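Local coordinates for OBody AM1L10 (Pyrobaculum aerophilum, PDB 4GN3), which is an engineered OB-fold protein (OBody) that probably binds a chosen target through a face of its beta-barrel, at residues Glu73-Arg76 against Glu77-Val80. Numbering follows the deposited sequence.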
loop_
_atom_site.group_PDB
_atom_site.type_symbol
_atom_site.label_atom_id
_atom_site.label_comp_id
_atom_site.label_asym_id
_atom_site.label_seq_id
_atom_site.Cartn_x
_atom_site.Cartn_y
_atom_site.Cartn_z
ATOM N N GLU B 73 15.715 -7.843 0.166
ATOM C CA GLU B 73 16.286 -9.169 -0.106
ATOM C C GLU B 73 15.235 -10.229 -0.449
ATOM O O GLU B 73 15.580 -11.315 -0.921
ATOM C CB GLU B 73 17.064 -9.678 1.105
ATOM C CG GLU B 73 18.267 -8.860 1.528
ATOM C CD GLU B 73 18.912 -9.447 2.770
ATOM O OE1 GLU B 73 19.480 -10.562 2.683
ATOM O OE2 GLU B 73 18.836 -8.803 3.838
ATOM N N LEU B 74 13.965 -9.921 -0.188
ATOM C CA LEU B 74 12.877 -10.897 -0.299
ATOM C C LEU B 74 12.492 -11.254 -1.731
ATOM O O LEU B 74 12.441 -10.388 -2.604
ATOM C CB LEU B 74 11.638 -10.380 0.444
ATOM C CG LEU B 74 11.185 -10.904 1.810
ATOM C CD1 LEU B 74 12.293 -11.481 2.671
ATOM C CD2 LEU B 74 10.437 -9.810 2.562
ATOM N N SER B 75 12.223 -12.540 -1.950
ATOM C CA SER B 75 11.614 -13.046 -3.180
ATOM C C SER B 75 10.448 -13.966 -2.831
ATOM O O SER B 75 10.396 -14.530 -1.735
ATOM C CB SER B 75 12.634 -13.841 -4.003
ATOM O OG SER B 75 13.820 -13.097 -4.196
ATOM N N ARG B 76 9.521 -14.133 -3.769
ATOM C CA ARG B 76 8.455 -15.119 -3.610
ATOM C C ARG B 76 9.071 -16.487 -3.346
ATOM O O ARG B 76 10.123 -16.816 -3.897
ATOM C CB ARG B 76 7.575 -15.184 -4.856
ATOM C CG ARG B 76 6.702 -13.957 -5.069
ATOM C CD ARG B 76 6.063 -13.983 -6.449
ATOM N NE ARG B 76 4.866 -14.826 -6.504
ATOM C CZ ARG B 76 3.617 -14.362 -6.583
ATOM N NH1 ARG B 76 3.382 -13.054 -6.612
ATOM N NH2 ARG B 76 2.596 -15.208 -6.638
ATOM N N GLU B 77 8.414 -17.257 -2.484
ATOM C CA GLU B 77 8.851 -18.603 -2.092
ATOM C C GLU B 77 9.979 -18.652 -1.053
ATOM O O GLU B 77 10.292 -19.734 -0.544
ATOM C CB GLU B 77 9.181 -19.482 -3.319
ATOM C CG GLU B 77 7.992 -19.762 -4.230
ATOM C CD GLU B 77 6.856 -20.483 -3.523
ATOM O OE1 GLU B 77 5.689 -20.145 -3.787
ATOM O OE2 GLU B 77 7.121 -21.394 -2.710
ATOM N N ASP B 78 10.585 -17.508 -0.729
ATOM C CA ASP B 78 11.546 -17.456 0.387
ATOM C C ASP B 78 10.879 -17.940 1.672
ATOM O O ASP B 78 9.700 -17.661 1.908
ATOM C CB ASP B 78 12.085 -16.041 0.609
ATOM C CG ASP B 78 13.121 -15.629 -0.420
ATOM O OD1 ASP B 78 13.477 -16.444 -1.295
ATOM O OD2 ASP B 78 13.579 -14.473 -0.353
ATOM N N VAL B 79 11.636 -18.664 2.494
ATOM C CA VAL B 79 11.141 -19.167 3.774
ATOM C C VAL B 79 11.519 -18.169 4.871
ATOM O O VAL B 79 12.698 -17.859 5.061
ATOM C CB VAL B 79 11.678 -20.590 4.069
ATOM C CG1 VAL B 79 11.348 -21.025 5.492
ATOM C CG2 VAL B 79 11.107 -21.582 3.063
ATOM N N VAL B 80 10.507 -17.657 5.572
ATOM C CA VAL B 80 10.697 -16.554 6.519
ATOM C C VAL B 80 10.095 -16.853 7.886
ATOM O O VAL B 80 9.224 -17.719 8.021
ATOM C CB VAL B 80 10.115 -15.210 5.986
ATOM C CG1 VAL B 80 10.868 -14.732 4.756
ATOM C CG2 VAL B 80 8.621 -15.326 5.694
HETATM O O HOH W 1 15.498 -13.873 -2.235
#
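In Asp-78, CG is anti to the carbonyl carbon and beside the backbone N (chi1 -76°); with the chain doubling back on itself, this aims OD2 at the backbone of Ser-75, three residues earlier. There OD2 accepts the backbone N-H of Ser-75, the distance from Ser-75 N to Asp-78 OD2 being 2.9 Å. The N-H...O angle of 154° is fairly straight, but the donor stands well above the carboxylate plane. A second bond runs the other way between the same two residues: Asp-78 N donates to Ser-75 O at 3.1 Å. This bond closes a type II beta turn from Ser-75 to Asp-78, with Glu-77 at the third position on positive phi (79°). In the OB fold, the turn links helix 65-73 to strand 79-88 of the barrel. One water ties the turn to Glu-73 just ahead of it: it donates to the carbonyl oxygen Glu-73 O at 2.9 Å and to Asp-78 OD2 at 2.8 Å, and accepts from Ser-75 OG at 2.7 Å. OD2 therefore accepts two hydrogen bonds, while OD1 takes the N-H of Ala-112, so both carboxylate oxygens of this buried acid have partners and its rotation is fixed; such donors would be expected to stabilise the charged form. On the barrel side, Leu-74 CD1 meets Val-80 CG1 at 4.1 Å, the two side chains crossing at about a right angle. Leu-74 also touches Leu-34 of strand 24-36, Val-43 of strand 40-46 and Ile-108 of strand 105-110, and Val-80 touches Val-31 and Val-45 on the first two of these strands.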